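PDB 2YXY: hypothetical conserved protein from Geobacillus kaustophilus, which is of unknown function but belongs to the DUF1811 family of the SH3 clan, and pairs a helical hairpin with a small antiparallel sheet. Local coordinates for residues 7-12 with 16-21; 24-29 with 47-52; 89-92 with 98-101. All blocks are in the same frame, centred on the assembly; numbering follows the deposited sequence.

Contact 1: 7-12 with 16-21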
ATOM      1  N   GLU A   7     -21.525 -11.433  -3.604  1.00 74.19           N
ATOM      2  CA  GLU A   7     -21.062 -10.249  -4.375  1.00 73.26           C
ATOM      3  C   GLU A   7     -19.997  -9.483  -3.582  1.00 68.49           C
ATOM      4  O   GLU A   7     -20.097  -9.342  -2.368  1.00 70.31           O
ATOM      5  CB  GLU A   7     -22.272  -9.374  -4.738  1.00 77.49           C
ATOM      6  CG  GLU A   7     -23.160 -10.037  -5.816  1.00 88.23           C
ATOM      7  CD  GLU A   7     -24.571  -9.463  -5.924  1.00 92.55           C
ATOM      8  OE1 GLU A   7     -24.726  -8.257  -6.213  1.00 97.77           O
ATOM      9  OE2 GLU A   7     -25.536 -10.234  -5.722  1.00 95.02           O
ATOM     10  N   GLN A   8     -18.992  -8.973  -4.286  1.00 63.22           N
ATOM     11  CA  GLN A   8     -17.850  -8.298  -3.676  1.00 56.95           C
ATOM     12  C   GLN A   8     -17.853  -7.442  -2.413  1.00 49.44           C
ATOM     13  O   GLN A   8     -18.454  -6.371  -2.319  1.00 44.56           O
ATOM     14  CB  GLN A   8     -17.044  -7.557  -4.749  1.00 57.89           C
ATOM     15  CG  GLN A   8     -15.791  -8.351  -5.143  1.00 67.78           C
ATOM     16  CD  GLN A   8     -14.541  -7.494  -5.340  1.00 72.06           C
ATOM     17  OE1 GLN A   8     -14.515  -6.606  -6.194  1.00 71.65           O
ATOM     18  NE2 GLN A   8     -13.492  -7.771  -4.552  1.00 62.71           N
ATOM     19  N   LYS A   9     -17.126  -7.951  -1.432  1.00 41.61           N
ATOM     20  CA  LYS A   9     -16.950  -7.245  -0.181  1.00 40.40           C
ATOM     21  C   LYS A   9     -15.808  -6.244  -0.399  1.00 32.78           C
ATOM     22  O   LYS A   9     -14.858  -6.512  -1.144  1.00 31.16           O
ATOM     23  CB  LYS A   9     -16.532  -8.218   0.934  1.00 35.59           C
ATOM     24  CG  LYS A   9     -17.576  -9.264   1.288  1.00 44.37           C
ATOM     25  CD  LYS A   9     -17.106 -10.228   2.379  1.00 47.30           C
ATOM     26  CE  LYS A   9     -18.227 -11.204   2.772  1.00 45.69           C
ATOM     27  NZ  LYS A   9     -17.777 -12.230   3.753  1.00 38.40           N
ATOM     28  N   ARG A  10     -15.918  -5.100   0.256  1.00 28.68           N
ATOM     29  CA  ARG A  10     -14.885  -4.076   0.252  1.00 31.56           C
ATOM     30  C   ARG A  10     -13.739  -4.627   1.108  1.00 26.06           C
ATOM     31  O   ARG A  10     -13.972  -5.419   2.019  1.00 20.47           O
ATOM     32  CB  ARG A  10     -15.447  -2.808   0.885  1.00 29.18           C
ATOM     33  CG  ARG A  10     -16.146  -1.961  -0.133  1.00 40.84           C
ATOM     34  CD  ARG A  10     -17.373  -1.263   0.385  1.00 42.83           C
ATOM     35  NE  ARG A  10     -17.147  -0.347   1.492  1.00 46.80           N
ATOM     36  CZ  ARG A  10     -18.041   0.572   1.852  1.00 62.59           C
ATOM     37  NH1 ARG A  10     -19.184   0.677   1.174  1.00 60.37           N
ATOM     38  NH2 ARG A  10     -17.822   1.360   2.902  1.00 64.73           N
ATOM     39  N   TYR A  11     -12.505  -4.225   0.824  1.00 26.40           N
ATOM     40  CA  TYR A  11     -11.398  -4.734   1.615  1.00 23.65           C
ATOM     41  C   TYR A  11     -11.581  -4.441   3.105  1.00 23.89           C
ATOM     42  O   TYR A  11     -11.193  -5.257   3.965  1.00 20.98           O
ATOM     43  CB  TYR A  11     -10.050  -4.187   1.097  1.00 25.58           C
ATOM     44  CG  TYR A  11      -9.710  -4.597  -0.345  1.00 22.52           C
ATOM     45  CD1 TYR A  11     -10.397  -5.640  -0.990  1.00 18.56           C
ATOM     46  CD2 TYR A  11      -8.714  -3.927  -1.060  1.00 20.22           C
ATOM     47  CE1 TYR A  11     -10.107  -5.991  -2.306  1.00 18.97           C
ATOM     48  CE2 TYR A  11      -8.411  -4.263  -2.375  1.00 18.09           C
ATOM     49  CZ  TYR A  11      -9.104  -5.279  -3.000  1.00 25.29           C
ATOM     50  OH  TYR A  11      -8.830  -5.527  -4.327  1.00 24.99           O
ATOM     51  N   SER A  12     -12.208  -3.312   3.415  1.00 21.73           N
ATOM     52  CA  SER A  12     -12.425  -2.938   4.820  1.00 27.01           C
ATOM     53  C   SER A  12     -13.418  -3.837   5.565  1.00 22.80           C
ATOM     54  O   SER A  12     -13.558  -3.720   6.777  1.00 23.01           O
ATOM     55  CB  SER A  12     -12.899  -1.484   4.933  1.00 27.54           C
ATOM     56  OG  SER A  12     -14.231  -1.354   4.471  1.00 25.82           O
ATOM     57  N   LYS A  16      -9.150 -11.795   7.478  1.00 20.00           N
ATOM     58  CA  LYS A  16      -7.778 -11.954   7.032  1.00 22.38           C
ATOM     59  C   LYS A  16      -7.724 -13.015   5.935  1.00 24.71           C
ATOM     60  O   LYS A  16      -7.047 -12.852   4.912  1.00 19.97           O
ATOM     61  CB  LYS A  16      -6.881 -12.345   8.221  1.00 19.17           C
ATOM     62  CG  LYS A  16      -5.377 -12.058   7.968  1.00 28.55           C
ATOM     63  CD  LYS A  16      -4.495 -12.756   8.961  1.00 32.13           C
ATOM     64  CE  LYS A  16      -3.146 -12.092   9.077  1.00 39.64           C
ATOM     65  NZ  LYS A  16      -2.441 -11.918   7.789  1.00 33.60           N
ATOM     66  N   GLU A  17      -8.448 -14.106   6.140  1.00 24.20           N
ATOM     67  CA  GLU A  17      -8.477 -15.171   5.141  1.00 31.61           C
ATOM     68  C   GLU A  17      -8.969 -14.658   3.779  1.00 28.63           C
ATOM     69  O   GLU A  17      -8.434 -15.035   2.739  1.00 30.65           O
ATOM     70  CB  GLU A  17      -9.373 -16.305   5.624  1.00 39.39           C
ATOM     71  CG  GLU A  17      -8.722 -17.667   5.544  1.00 52.61           C
ATOM     72  CD  GLU A  17      -8.645 -18.200   4.135  1.00 65.49           C
ATOM     73  OE1 GLU A  17      -7.916 -17.617   3.301  1.00 73.19           O
ATOM     74  OE2 GLU A  17      -9.326 -19.210   3.856  1.00 76.51           O
ATOM     75  N   GLU A  18      -9.975 -13.784   3.789  1.00 25.10           N
ATOM     76  CA  GLU A  18     -10.519 -13.234   2.557  1.00 24.57           C
ATOM     77  C   GLU A  18      -9.539 -12.261   1.910  1.00 24.36           C
ATOM     78  O   GLU A  18      -9.398 -12.236   0.693  1.00 25.33           O
ATOM     79  CB  GLU A  18     -11.871 -12.562   2.839  1.00 21.69           C
ATOM     80  CG  GLU A  18     -12.976 -13.603   3.136  1.00 25.57           C
ATOM     81  CD  GLU A  18     -14.244 -12.973   3.688  1.00 28.44           C
ATOM     82  OE1 GLU A  18     -15.299 -13.624   3.575  1.00 31.66           O
ATOM     83  OE2 GLU A  18     -14.192 -11.850   4.259  1.00 20.13           O
ATOM     84  N   LEU A  19      -8.856 -11.467   2.724  1.00 19.96           N
ATOM     85  CA  LEU A  19      -7.879 -10.541   2.190  1.00 23.42           C
ATOM     86  C   LEU A  19      -6.760 -11.334   1.524  1.00 24.39           C
ATOM     87  O   LEU A  19      -6.353 -10.988   0.421  1.00 24.48           O
ATOM     88  CB  LEU A  19      -7.316  -9.642   3.295  1.00 17.56           C
ATOM     89  CG  LEU A  19      -8.337  -8.576   3.721  1.00 20.90           C
ATOM     90  CD1 LEU A  19      -7.941  -7.969   5.093  1.00 19.70           C
ATOM     91  CD2 LEU A  19      -8.414  -7.482   2.621  1.00 19.43           C
ATOM     92  N   GLN A  20      -6.300 -12.411   2.170  1.00 24.27           N
ATOM     93  CA  GLN A  20      -5.207 -13.231   1.609  1.00 28.46           C
ATOM     94  C   GLN A  20      -5.573 -13.867   0.271  1.00 29.27           C
ATOM     95  O   GLN A  20      -4.733 -13.940  -0.641  1.00 28.64           O
ATOM     96  CB  GLN A  20      -4.790 -14.340   2.581  1.00 27.49           C
ATOM     97  CG  GLN A  20      -4.032 -13.842   3.802  1.00 36.51           C
ATOM     98  CD  GLN A  20      -2.568 -13.546   3.510  1.00 55.98           C
ATOM     99  OE1 GLN A  20      -2.232 -12.839   2.549  1.00 60.28           O
ATOM    100  NE2 GLN A  20      -1.685 -14.078   4.348  1.00 52.69           N
ATOM    101  N   GLN A  21      -6.812 -14.357   0.179  1.00 22.64           N
ATOM    102  CA  GLN A  21      -7.320 -14.961  -1.047  1.00 29.88           C
ATOM    103  C   GLN A  21      -7.425 -13.880  -2.139  1.00 27.96           C
ATOM    104  O   GLN A  21      -7.126 -14.134  -3.301  1.00 24.26           O
ATOM    105  CB  GLN A  21      -8.698 -15.611  -0.793  1.00 26.13           C
ATOM    106  CG  GLN A  21      -8.596 -16.716   0.266  1.00 43.88           C
ATOM    107  CD  GLN A  21      -9.919 -17.323   0.686  1.00 49.50           C
ATOM    108  OE1 GLN A  21     -10.856 -16.615   1.073  1.00 57.12           O
ATOM    109  NE2 GLN A  21      -9.995 -18.649   0.642  1.00 55.00           N
TER
HETATM  110  O   HOH W   1     -16.259 -10.383   5.579  1.00 25.54           O

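Contact 2: 24-29 with 47-52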
ATOM      1  N   ALA A  24      -3.935 -13.270  -3.368  1.00 26.02           N
ATOM      2  CA  ALA A  24      -3.443 -14.367  -4.215  1.00 27.15           C
ATOM      3  C   ALA A  24      -4.029 -14.233  -5.631  1.00 27.00           C
ATOM      4  O   ALA A  24      -3.352 -14.459  -6.625  1.00 28.30           O
ATOM      5  CB  ALA A  24      -3.825 -15.754  -3.609  1.00 25.43           C
ATOM      6  N   MET A  25      -5.299 -13.877  -5.716  1.00 22.85           N
ATOM      7  CA  MET A  25      -5.955 -13.711  -7.008  1.00 23.36           C
ATOM      8  C   MET A  25      -5.359 -12.512  -7.772  1.00 24.69           C
ATOM      9  O   MET A  25      -5.075 -12.596  -8.969  1.00 22.42           O
ATOM     10  CB  MET A  25      -7.454 -13.507  -6.776  1.00 25.54           C
ATOM     11  CG  MET A  25      -8.296 -13.121  -8.018  1.00 33.49           C
ATOM     12  SD  MET A  25      -8.351 -11.336  -8.357  1.00 48.55           S
ATOM     13  CE  MET A  25      -9.602 -10.720  -7.143  1.00 41.06           C
ATOM     14  N   LEU A  26      -5.176 -11.396  -7.070  1.00 24.41           N
ATOM     15  CA  LEU A  26      -4.616 -10.188  -7.672  1.00 23.50           C
ATOM     16  C   LEU A  26      -3.170 -10.452  -8.115  1.00 25.60           C
ATOM     17  O   LEU A  26      -2.733  -9.995  -9.188  1.00 19.09           O
ATOM     18  CB  LEU A  26      -4.648  -9.037  -6.658  1.00 18.88           C
ATOM     19  CG  LEU A  26      -6.002  -8.472  -6.185  1.00 23.62           C
ATOM     20  CD1 LEU A  26      -5.821  -7.544  -4.954  1.00 13.21           C
ATOM     21  CD2 LEU A  26      -6.648  -7.716  -7.338  1.00 23.76           C
ATOM     22  N   THR A  27      -2.440 -11.207  -7.295  1.00 15.82           N
ATOM     23  CA  THR A  27      -1.045 -11.527  -7.585  1.00 21.36           C
ATOM     24  C   THR A  27      -0.918 -12.309  -8.894  1.00 24.87           C
ATOM     25  O   THR A  27      -0.020 -12.039  -9.690  1.00 29.35           O
ATOM     26  CB  THR A  27      -0.423 -12.306  -6.415  1.00 21.62           C
ATOM     27  OG1 THR A  27      -0.395 -11.452  -5.268  1.00 23.62           O
ATOM     28  CG2 THR A  27       1.032 -12.788  -6.739  1.00 19.16           C
ATOM     29  N   GLU A  28      -1.828 -13.250  -9.131  1.00 21.81           N
ATOM     30  CA  GLU A  28      -1.786 -14.039 -10.358  1.00 25.09           C
ATOM     31  C   GLU A  28      -2.123 -13.169 -11.592  1.00 27.83           C
ATOM     32  O   GLU A  28      -1.521 -13.321 -12.650  1.00 26.62           O
ATOM     33  CB  GLU A  28      -2.730 -15.252 -10.242  1.00 26.72           C
ATOM     34  CG  GLU A  28      -2.838 -16.086 -11.531  1.00 38.95           C
ATOM     35  CD  GLU A  28      -1.533 -16.793 -11.920  1.00 48.21           C
ATOM     36  OE1 GLU A  28      -1.442 -17.250 -13.082  1.00 60.51           O
ATOM     37  OE2 GLU A  28      -0.608 -16.910 -11.081  1.00 42.92           O
ATOM     38  N   LYS A  29      -3.079 -12.261 -11.464  1.00 23.97           N
ATOM     39  CA  LYS A  29      -3.390 -11.370 -12.570  1.00 23.70           C
ATOM     40  C   LYS A  29      -2.211 -10.401 -12.789  1.00 22.24           C
ATOM     41  O   LYS A  29      -1.852 -10.088 -13.923  1.00 25.12           O
ATOM     42  CB  LYS A  29      -4.650 -10.553 -12.270  1.00 29.05           C
ATOM     43  CG  LYS A  29      -5.948 -11.346 -12.295  1.00 25.87           C
ATOM     44  CD  LYS A  29      -7.079 -10.427 -11.860  1.00 32.37           C
ATOM     45  CE  LYS A  29      -8.443 -11.097 -12.031  1.00 41.81           C
ATOM     46  NZ  LYS A  29      -9.511 -10.106 -11.666  1.00 50.82           N
ATOM     47  N   ARG A  47      -1.625  -1.694  -6.919  1.00 16.31           N
ATOM     48  CA  ARG A  47      -2.277  -0.775  -5.979  1.00 22.69           C
ATOM     49  C   ARG A  47      -3.306  -1.521  -5.143  1.00 20.10           C
ATOM     50  O   ARG A  47      -3.409  -1.306  -3.935  1.00 22.54           O
ATOM     51  CB  ARG A  47      -3.018   0.343  -6.711  1.00 21.85           C
ATOM     52  CG  ARG A  47      -2.142   1.450  -7.229  1.00 39.09           C
ATOM     53  CD  ARG A  47      -2.993   2.433  -8.006  1.00 44.87           C
ATOM     54  NE  ARG A  47      -2.310   3.695  -8.232  1.00 62.03           N
ATOM     55  CZ  ARG A  47      -2.222   4.662  -7.327  1.00 67.03           C
ATOM     56  NH1 ARG A  47      -1.576   5.787  -7.612  1.00 68.56           N
ATOM     57  NH2 ARG A  47      -2.802   4.509  -6.145  1.00 65.64           N
ATOM     58  N   LYS A  48      -4.094  -2.381  -5.791  1.00 17.46           N
ATOM     59  CA  LYS A  48      -5.114  -3.145  -5.078  1.00 18.85           C
ATOM     60  C   LYS A  48      -4.479  -4.066  -4.056  1.00 15.36           C
ATOM     61  O   LYS A  48      -5.012  -4.253  -2.957  1.00 22.48           O
ATOM     62  CB  LYS A  48      -5.961  -3.974  -6.061  1.00 18.07           C
ATOM     63  CG  LYS A  48      -6.868  -3.091  -6.920  1.00 21.55           C
ATOM     64  CD  LYS A  48      -7.776  -3.921  -7.833  1.00 26.38           C
ATOM     65  CE  LYS A  48      -8.710  -3.016  -8.624  1.00 33.04           C
ATOM     66  NZ  LYS A  48      -9.813  -3.806  -9.252  1.00 34.56           N
ATOM     67  N   ILE A  49      -3.341  -4.653  -4.426  1.00 19.76           N
ATOM     68  CA  ILE A  49      -2.610  -5.550  -3.530  1.00 20.00           C
ATOM     69  C   ILE A  49      -2.133  -4.760  -2.315  1.00 20.40           C
ATOM     70  O   ILE A  49      -2.286  -5.202  -1.191  1.00 18.87           O
ATOM     71  CB  ILE A  49      -1.382  -6.199  -4.273  1.00 21.06           C
ATOM     72  CG1 ILE A  49      -1.894  -7.289  -5.236  1.00 18.65           C
ATOM     73  CG2 ILE A  49      -0.373  -6.804  -3.261  1.00 14.43           C
ATOM     74  CD1 ILE A  49      -0.779  -7.897  -6.169  1.00 16.27           C
ATOM     75  N   ALA A  50      -1.548  -3.592  -2.559  1.00 14.60           N
ATOM     76  CA  ALA A  50      -1.071  -2.753  -1.466  1.00 25.31           C
ATOM     77  C   ALA A  50      -2.237  -2.439  -0.512  1.00 22.74           C
ATOM     78  O   ALA A  50      -2.083  -2.461   0.721  1.00 23.21           O
ATOM     79  CB  ALA A  50      -0.485  -1.441  -2.028  1.00 19.69           C
ATOM     80  N   MET A  51      -3.400  -2.134  -1.080  1.00 19.80           N
ATOM     81  CA  MET A  51      -4.558  -1.811  -0.248  1.00 18.61           C
ATOM     82  C   MET A  51      -4.997  -3.005   0.563  1.00 19.18           C
ATOM     83  O   MET A  51      -5.254  -2.873   1.752  1.00 22.37           O
ATOM     84  CB  MET A  51      -5.724  -1.302  -1.101  1.00 16.61           C
ATOM     85  CG  MET A  51      -5.547   0.116  -1.575  1.00 26.25           C
ATOM     86  SD  MET A  51      -5.255   1.288  -0.217  1.00 30.30           S
ATOM     87  CE  MET A  51      -6.713   1.114   0.738  1.00 20.21           C
ATOM     88  N   ALA A  52      -5.096  -4.173  -0.069  1.00 15.64           N
ATOM     89  CA  ALA A  52      -5.502  -5.339   0.684  1.00 19.48           C
ATOM     90  C   ALA A  52      -4.478  -5.625   1.802  1.00 26.15           C
ATOM     91  O   ALA A  52      -4.862  -5.996   2.911  1.00 21.64           O
ATOM     92  CB  ALA A  52      -5.646  -6.547  -0.234  1.00 21.55           C
TER

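Contact 3: 89-92 with 98-101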
ATOM      1  N   TRP A  89      -0.931  10.108   5.794  1.00 34.33           N
ATOM      2  CA  TRP A  89      -0.859  11.315   4.983  1.00 34.15           C
ATOM      3  C   TRP A  89       0.473  11.959   5.346  1.00 38.23           C
ATOM      4  O   TRP A  89       0.809  12.087   6.524  1.00 33.76           O
ATOM      5  CB  TRP A  89      -1.991  12.263   5.332  1.00 43.72           C
ATOM      6  CG  TRP A  89      -3.322  11.696   5.045  1.00 49.18           C
ATOM      7  CD1 TRP A  89      -4.007  10.770   5.784  1.00 48.62           C
ATOM      8  CD2 TRP A  89      -4.140  12.007   3.927  1.00 46.39           C
ATOM      9  NE1 TRP A  89      -5.209  10.491   5.187  1.00 49.67           N
ATOM     10  CE2 TRP A  89      -5.316  11.241   4.042  1.00 47.08           C
ATOM     11  CE3 TRP A  89      -3.994  12.863   2.831  1.00 46.00           C
ATOM     12  CZ2 TRP A  89      -6.343  11.306   3.109  1.00 48.26           C
ATOM     13  CZ3 TRP A  89      -5.013  12.929   1.899  1.00 54.53           C
ATOM     14  CH2 TRP A  89      -6.176  12.153   2.044  1.00 52.33           C
ATOM     15  N   GLY A  90       1.222  12.360   4.332  1.00 37.35           N
ATOM     16  CA  GLY A  90       2.524  12.958   4.563  1.00 41.46           C
ATOM     17  C   GLY A  90       3.153  13.304   3.232  1.00 39.17           C
ATOM     18  O   GLY A  90       2.445  13.601   2.270  1.00 42.54           O
ATOM     19  N   TRP A  91       4.475  13.251   3.154  1.00 45.54           N
ATOM     20  CA  TRP A  91       5.150  13.588   1.907  1.00 45.64           C
ATOM     21  C   TRP A  91       6.494  12.897   1.753  1.00 47.04           C
ATOM     22  O   TRP A  91       7.163  12.588   2.745  1.00 48.68           O
ATOM     23  CB  TRP A  91       5.321  15.109   1.822  1.00 55.72           C
ATOM     24  CG  TRP A  91       5.632  15.726   3.152  1.00 61.59           C
ATOM     25  CD1 TRP A  91       6.785  15.582   3.869  1.00 67.37           C
ATOM     26  CD2 TRP A  91       4.743  16.496   3.974  1.00 68.38           C
ATOM     27  NE1 TRP A  91       6.668  16.205   5.090  1.00 69.94           N
ATOM     28  CE2 TRP A  91       5.424  16.778   5.182  1.00 71.91           C
ATOM     29  CE3 TRP A  91       3.432  16.980   3.810  1.00 71.76           C
ATOM     30  CZ2 TRP A  91       4.841  17.514   6.225  1.00 73.47           C
ATOM     31  CZ3 TRP A  91       2.851  17.714   4.850  1.00 70.36           C
ATOM     32  CH2 TRP A  91       3.558  17.974   6.039  1.00 70.07           C
ATOM     33  N   ARG A  92       6.877  12.640   0.504  1.00 43.35           N
ATOM     34  CA  ARG A  92       8.155  12.000   0.215  1.00 48.68           C
ATOM     35  C   ARG A  92       9.237  13.060   0.342  1.00 47.58           C
ATOM     36  O   ARG A  92       9.086  14.158  -0.175  1.00 46.42           O
ATOM     37  CB  ARG A  92       8.166  11.438  -1.208  1.00 46.63           C
ATOM     38  CG  ARG A  92       7.128  10.354  -1.456  1.00 52.96           C
ATOM     39  CD  ARG A  92       6.898  10.163  -2.958  1.00 54.14           C
ATOM     40  NE  ARG A  92       5.865   9.171  -3.260  1.00 47.20           N
ATOM     41  CZ  ARG A  92       6.099   7.875  -3.467  1.00 50.49           C
ATOM     42  NH1 ARG A  92       5.091   7.049  -3.737  1.00 48.83           N
ATOM     43  NH2 ARG A  92       7.337   7.405  -3.420  1.00 46.22           N
ATOM     44  N   GLU A  98       4.435  18.295  -1.640  1.00 78.83           N
ATOM     45  CA  GLU A  98       3.008  18.042  -1.820  1.00 77.44           C
ATOM     46  C   GLU A  98       2.508  16.904  -0.926  1.00 73.19           C
ATOM     47  O   GLU A  98       3.100  15.824  -0.903  1.00 70.06           O
ATOM     48  CB  GLU A  98       2.753  17.696  -3.289  1.00 82.33           C
ATOM     49  CG  GLU A  98       1.306  17.753  -3.713  1.00 87.55           C
ATOM     50  CD  GLU A  98       0.701  19.120  -3.482  1.00 93.23           C
ATOM     51  OE1 GLU A  98       1.317  20.144  -3.788  1.00 94.30           O
ATOM     52  OE2 GLU A  98      -0.515  19.146  -2.948  1.00 97.07           O
ATOM     53  N   GLU A  99       1.416  17.129  -0.197  1.00 69.34           N
ATOM     54  CA  GLU A  99       0.894  16.078   0.669  1.00 65.39           C
ATOM     55  C   GLU A  99       0.367  14.931  -0.183  1.00 63.54           C
ATOM     56  O   GLU A  99      -0.038  15.129  -1.337  1.00 64.32           O
ATOM     57  CB  GLU A  99      -0.220  16.587   1.581  1.00 65.51           C
ATOM     58  CG  GLU A  99      -0.343  15.742   2.840  1.00 70.48           C
ATOM     59  CD  GLU A  99      -1.571  16.053   3.661  1.00 70.29           C
ATOM     60  OE1 GLU A  99      -1.619  15.619   4.831  1.00 76.18           O
ATOM     61  OE2 GLU A  99      -2.491  16.714   3.140  1.00 72.28           O
ATOM     62  N   GLU A 100       0.362  13.735   0.395  1.00 54.25           N
ATOM     63  CA  GLU A 100      -0.076  12.550  -0.323  1.00 46.01           C
ATOM     64  C   GLU A 100      -0.516  11.467   0.661  1.00 41.05           C
ATOM     65  O   GLU A 100       0.063  11.340   1.736  1.00 32.37           O
ATOM     66  CB  GLU A 100       1.099  12.075  -1.180  1.00 50.39           C
ATOM     67  CG  GLU A 100       1.034  10.685  -1.728  1.00 59.16           C
ATOM     68  CD  GLU A 100       2.366  10.258  -2.309  1.00 60.99           C
ATOM     69  OE1 GLU A 100       2.449   9.149  -2.877  1.00 60.98           O
ATOM     70  OE2 GLU A 100       3.339  11.040  -2.189  1.00 64.72           O
ATOM     71  N   ALA A 101      -1.541  10.698   0.289  1.00 36.94           N
ATOM     72  CA  ALA A 101      -2.050   9.615   1.138  1.00 35.35           C
ATOM     73  C   ALA A 101      -1.445   8.293   0.669  1.00 33.65           C
ATOM     74  O   ALA A 101      -1.607   7.893  -0.481  1.00 34.41           O
ATOM     75  CB  ALA A 101      -3.578   9.552   1.065  1.00 34.63           C
TER
HETATM   76  O   HOH W   2       4.639  13.837  -1.342  1.00 46.05           O

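Contact 1: 7-12 with 16-21
Tyr-11 and Leu-19 make the packed half of this contact, Lys-9 and Glu-18 the half that faces water. The methyl CD2 of Leu-19 reaches back from the first turns of helix 16-36 and lodges against the start of the tyrosine side chain, 4.0 Å from Tyr-11 CB, with the carbonyl oxygen Tyr-11 O at 3.8 Å from the same Leu-19 CD2. A branched aliphatic chain suits this buried spot, because one methyl can fill the angle between a backbone carbonyl and a neighbouring CB. Tyrosine can serve both an apolar and a polar neighbour: its ring runs on to Met-51 and Ala-52 of helix 39-54, while its hydroxyl is hydrogen-bonded to Glu-22.

The outer side is built of long, charged chains. Lys-9 stays extended from CG to NZ and crosses the Glu-18 side chain at about a right angle, and its last atoms, from CD to NZ, meet the carboxylate. There Lys-9 NZ donates to Glu-18 OE1 over 2.8 Å, on the syn side and 19° out of the carboxylate plane. A water accepts from Lys-9 NZ and donates to Glu-18 OE2, which also takes the backbone N-H of Thr-15. With both carboxylate oxygens engaged, Glu-18 probably remains ionised, and the ion pair ties the N-terminal loop to the beginning of the helix it precedes.

Contact 2: 24-29 with 47-52
The segments 24-29 and 47-52, parts of helices 16-36 and 39-54, run antiparallel; their local axes cross at -160° and pass 9.6 Å apart at closest approach. The backbones come nearest at Leu-26 and Ile-49, whose CA atoms are 6.5 Å apart, and these two residues form the middle of the interface.

Leu-26 points toward the opposite helix and touches it with several atoms. Its CB meets Ile-49 CG1 at 3.6 Å, while the fork beyond it lies against Lys-48: Leu-26 CD1 is 3.7 Å from Lys-48 CB, and Leu-26 CD2 rests near the lysine's CD. The two side chains cross at about a right angle. Lysine serves well at this border because its methylenes can cover the leucine while the extended chain carries the ammonium group away from the interface.

Ile-49 starts out beside the interface rather than into it, but with CG1 anti to its carbonyl carbon (chi1 -75°) the longer branch swings across, and its CD1 arrives 3.7 Å from Thr-27 OG1. That is a van der Waals contact. The threonine hydroxyl is hydrogen-bonded to Ile-23 O one turn earlier in its own helix, which lets a polar residue sit beside a methyl group.

The pair belongs to a helical hairpin, helix 16-36 followed by helix 39-54. Tyr-11 of the N-terminal loop and Tyr-45 of the second helix also pack on Leu-26, while Ala-50 O is hydrogen-bonded to Ser-105 OG, just beyond the final strand 100-103.

Contact 3: 89-92 with 98-101
Ala-101 CB sits over one face of the Trp-89 indole, 3.5 Å from the centroid of the six-membered ring and 2° off its normal, a CH-pi contact. Alanine fits because its single methyl can meet the ring squarely at a non-hydrogen-bonded pair. The Glu-99 carboxylate lies obliquely to the same ring, its CD 4.1 Å from Trp-89 CE3, while Glu-99 OE1 touches the side-chain stem at Trp-89 CB, 3.4 Å away, and forms a salt bridge with Arg-81. Glu-99 CG also lies obliquely near Trp-91 CE3. At the edge of the Arg-92 guanidinium lies the Glu-100 carboxylate, the planes nearly coplanar, 26° apart. This salt bridge is long, Arg-92 NE lying 3.3 Å from Glu-100 OE2, and its hydrogen bonds are weak.

Gly-90 and Glu-100 form the antiparallel hydrogen-bonded pair, Gly-90 N to Glu-100 O at 3.0 Å and Glu-100 N to Gly-90 O at 2.8 Å. Farther along, a water accepts from Arg-92 N and donates to Glu-98 O and Glu-100 OE2.

Strand 100-103, outermost in the four-stranded sheet, pairs with strand 87-92 in a beta hairpin; strand 76-84 flanks the latter's other side, where Tyr-82 stacks with Trp-89.

Contacts 1 and 2 are neighbours on one helical hairpin, their centres about 11 Å apart, and both use helix 16-36. Tyr-11 joins them: its CE2 lies 3.4 Å from Lys-48 O and its OH 3.7 Å from Leu-26 CD1. Leu-19 CD2 likewise comes 3.9 Å from Ala-52 O, so the apolar part of contact 1 continues directly into the helix interface of contact 2. Contact 3 belongs to the sheet, across the centre of the chain from the other two. Its centre is about 27 Å from that of contact 1 and about 23 Å from that of contact 2, with nearest atoms about 14 Å and about 7 Å away respectively.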